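Local coordinates for protein putative integrase (PDB 5U96) that is probably a serine integrase that binds DNA and exchanges strands in site-specific recombination, represented here by its coiled-coil domain, at residues 4-8 against 42-46. Residue numbers count along the deposited sequence, not the author numbering.
Sequences NEKLK and INYYE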
ATOM      1  N   ASN A   4     -13.488 -16.286  11.643  1.00 37.34           N
ATOM      2  CA  ASN A   4     -12.303 -16.689  12.388  1.00 37.25           C
ATOM      3  C   ASN A   4     -11.039 -16.657  11.533  1.00 37.91           C
ATOM      4  O   ASN A   4      -9.950 -16.374  12.033  1.00 38.51           O
ATOM      5  CB  ASN A   4     -12.497 -18.097  12.960  1.00 39.02           C
ATOM      6  CG  ASN A   4     -13.818 -18.257  13.692  1.00 38.72           C
ATOM      7  OD1 ASN A   4     -14.685 -19.019  13.267  1.00 38.61           O
ATOM      8  ND2 ASN A   4     -13.972 -17.544  14.803  1.00 39.40           N
ATOM      9  N   GLU A   5     -11.194 -16.938  10.243  1.00 39.07           N
ATOM     10  CA  GLU A   5     -10.055 -17.133   9.351  1.00 39.96           C
ATOM     11  C   GLU A   5      -9.716 -15.880   8.545  1.00 40.26           C
ATOM     12  O   GLU A   5      -9.194 -15.972   7.434  1.00 39.86           O
ATOM     13  CB  GLU A   5     -10.332 -18.297   8.395  1.00 39.91           C
ATOM     14  CG  GLU A   5     -10.734 -19.605   9.081  1.00 39.18           C
ATOM     15  CD  GLU A   5     -12.158 -19.595   9.611  1.00 38.96           C
ATOM     16  OE1 GLU A   5     -12.877 -18.598   9.387  1.00 38.84           O
ATOM     17  OE2 GLU A   5     -12.560 -20.585  10.259  1.00 39.27           O
ATOM     18  N   LYS A   6     -10.002 -14.711   9.111  1.00 39.10           N
ATOM     19  CA  LYS A   6      -9.727 -13.445   8.437  1.00 38.86           C
ATOM     20  C   LYS A   6      -8.375 -12.878   8.853  1.00 38.28           C
ATOM     21  O   LYS A   6      -7.787 -12.072   8.135  1.00 38.32           O
ATOM     22  CB  LYS A   6     -10.835 -12.431   8.726  1.00 37.84           C
ATOM     23  CG  LYS A   6     -12.192 -12.857   8.195  1.00 36.86           C
ATOM     24  CD  LYS A   6     -13.043 -11.676   7.751  1.00 37.20           C
ATOM     25  CE  LYS A   6     -14.096 -12.119   6.749  1.00 37.70           C
ATOM     26  NZ  LYS A   6     -15.370 -11.368   6.896  1.00 39.89           N
ATOM     27  N   LEU A   7      -7.883 -13.308  10.011  1.00 38.91           N
ATOM     28  CA  LEU A   7      -6.619 -12.804  10.534  1.00 38.59           C
ATOM     29  C   LEU A   7      -5.434 -13.344   9.740  1.00 38.05           C
ATOM     30  O   LEU A   7      -4.442 -12.641   9.544  1.00 37.17           O
ATOM     31  CB  LEU A   7      -6.469 -13.163  12.013  1.00 38.54           C
ATOM     32  CG  LEU A   7      -7.417 -12.420  12.954  1.00 37.71           C
ATOM     33  CD1 LEU A   7      -8.169 -13.392  13.848  1.00 38.49           C
ATOM     34  CD2 LEU A   7      -6.655 -11.403  13.791  1.00 37.13           C
ATOM     35  N   LYS A   8      -5.535 -14.591   9.287  1.00 39.06           N
ATOM     36  CA  LYS A   8      -4.465 -15.199   8.500  1.00 39.30           C
ATOM     37  C   LYS A   8      -4.290 -14.470   7.174  1.00 38.27           C
ATOM     38  O   LYS A   8      -3.181 -14.384   6.648  1.00 37.36           O
ATOM     39  CB  LYS A   8      -4.743 -16.681   8.250  1.00 39.95           C
ATOM     40  CG  LYS A   8      -4.597 -17.560   9.482  1.00 39.72           C
ATOM     41  CD  LYS A   8      -4.861 -19.023   9.157  1.00 39.59           C
ATOM     42  CE  LYS A   8      -5.030 -19.866  10.412  1.00 39.17           C
ATOM     43  NZ  LYS A   8      -6.206 -19.435  11.215  1.00 38.27           N
ATOM     44  N   ILE A  42      -6.577  -6.167  12.442  1.00 37.41           N
ATOM     45  CA  ILE A  42      -6.182  -7.306  13.260  1.00 37.74           C
ATOM     46  C   ILE A  42      -6.707  -7.133  14.680  1.00 38.13           C
ATOM     47  O   ILE A  42      -7.041  -8.106  15.355  1.00 37.82           O
ATOM     48  CB  ILE A  42      -4.649  -7.478  13.302  1.00 37.51           C
ATOM     49  CG1 ILE A  42      -4.110  -7.802  11.905  1.00 36.32           C
ATOM     50  CG2 ILE A  42      -4.262  -8.570  14.294  1.00 38.20           C
ATOM     51  CD1 ILE A  42      -2.597  -7.775  11.807  1.00 36.37           C
ATOM     52  N   ASN A  43      -6.777  -5.882  15.124  1.00 38.24           N
ATOM     53  CA  ASN A  43      -7.194  -5.570  16.482  1.00 38.81           C
ATOM     54  C   ASN A  43      -8.669  -5.880  16.721  1.00 38.17           C
ATOM     55  O   ASN A  43      -9.034  -6.429  17.761  1.00 39.33           O
ATOM     56  CB  ASN A  43      -6.921  -4.096  16.788  1.00 38.30           C
ATOM     57  CG  ASN A  43      -6.905  -3.799  18.274  1.00 38.28           C
ATOM     58  OD1 ASN A  43      -6.760  -4.700  19.100  1.00 38.68           O
ATOM     59  ND2 ASN A  43      -7.050  -2.527  18.623  1.00 38.26           N
ATOM     60  N   TYR A  44      -9.513  -5.523  15.758  1.00 38.72           N
ATOM     61  CA  TYR A  44     -10.950  -5.754  15.879  1.00 39.70           C
ATOM     62  C   TYR A  44     -11.267  -7.246  15.847  1.00 39.59           C
ATOM     63  O   TYR A  44     -12.121  -7.721  16.597  1.00 39.86           O
ATOM     64  CB  TYR A  44     -11.714  -5.031  14.766  1.00 40.90           C
ATOM     65  CG  TYR A  44     -13.218  -5.085  14.943  1.00 41.67           C
ATOM     66  CD1 TYR A  44     -13.846  -4.332  15.927  1.00 41.60           C
ATOM     67  CD2 TYR A  44     -14.009  -5.889  14.133  1.00 42.37           C
ATOM     68  CE1 TYR A  44     -15.219  -4.379  16.101  1.00 42.31           C
ATOM     69  CE2 TYR A  44     -15.383  -5.940  14.297  1.00 43.37           C
ATOM     70  CZ  TYR A  44     -15.982  -5.185  15.284  1.00 43.03           C
ATOM     71  OH  TYR A  44     -17.348  -5.234  15.454  1.00 42.83           O
ATOM     72  N   TYR A  45     -10.578  -7.980  14.977  1.00 38.49           N
ATOM     73  CA  TYR A  45     -10.760  -9.425  14.879  1.00 38.40           C
ATOM     74  C   TYR A  45     -10.427 -10.093  16.209  1.00 37.99           C
ATOM     75  O   TYR A  45     -11.044 -11.089  16.587  1.00 38.62           O
ATOM     76  CB  TYR A  45      -9.889 -10.006  13.759  1.00 37.64           C
ATOM     77  CG  TYR A  45     -10.353  -9.684  12.348  1.00 37.76           C
ATOM     78  CD1 TYR A  45     -11.687  -9.408  12.073  1.00 38.09           C
ATOM     79  CD2 TYR A  45      -9.453  -9.665  11.292  1.00 37.69           C
ATOM     80  CE1 TYR A  45     -12.108  -9.119  10.788  1.00 37.92           C
ATOM     81  CE2 TYR A  45      -9.865  -9.376  10.003  1.00 37.28           C
ATOM     82  CZ  TYR A  45     -11.194  -9.104   9.757  1.00 37.80           C
ATOM     83  OH  TYR A  45     -11.611  -8.817   8.478  1.00 37.92           O
ATOM     84  N   GLU A  46      -9.449  -9.538  16.915  1.00 38.01           N
ATOM     85  CA  GLU A  46      -9.107 -10.006  18.251  1.00 38.42           C
ATOM     86  C   GLU A  46     -10.167  -9.574  19.254  1.00 38.34           C
ATOM     87  O   GLU A  46     -10.559 -10.341  20.133  1.00 38.19           O
ATOM     88  CB  GLU A  46      -7.740  -9.466  18.676  1.00 38.90           C
ATOM     89  CG  GLU A  46      -6.559 -10.182  18.040  1.00 39.19           C
ATOM     90  CD  GLU A  46      -5.290  -9.347  18.049  1.00 39.94           C
ATOM     91  OE1 GLU A  46      -5.274  -8.281  18.699  1.00 39.92           O
ATOM     92  OE2 GLU A  46      -4.305  -9.758  17.399  1.00 39.77           O
TER
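The N-terminal part of the chain, residues 4-8, meets the later part of helix 28-50. The two antiparallel helices form the coiled-coil domain of the serine integrase, and this contact lies at the end of the hairpin away from the turn between them. K6 is the first residue of 4-8 to touch 42-46. Its CA-to-CB bond points toward the partner helix and sets CB over one face of the Y45 ring, 3.8 Å from the ring centroid, in a CH-pi contact. The aliphatic chain then passes the phenol oxygen, K6 CD lying 3.3 Å from Y45 OH, before the ammonium end leads away. L7 follows: its CD2 packs 3.5 Å from Y45 CB and 3.7 Å from I42 CG2, with the aliphatic part of E46 at the margin. Further along helix 7-23, E10 and H11 continue the packing against I42, and E10 also touches Y45. Between 4-8 and 42-46 the packing is mainly apolar, so the fit rests on side-chain shape, not on directional polar bonds.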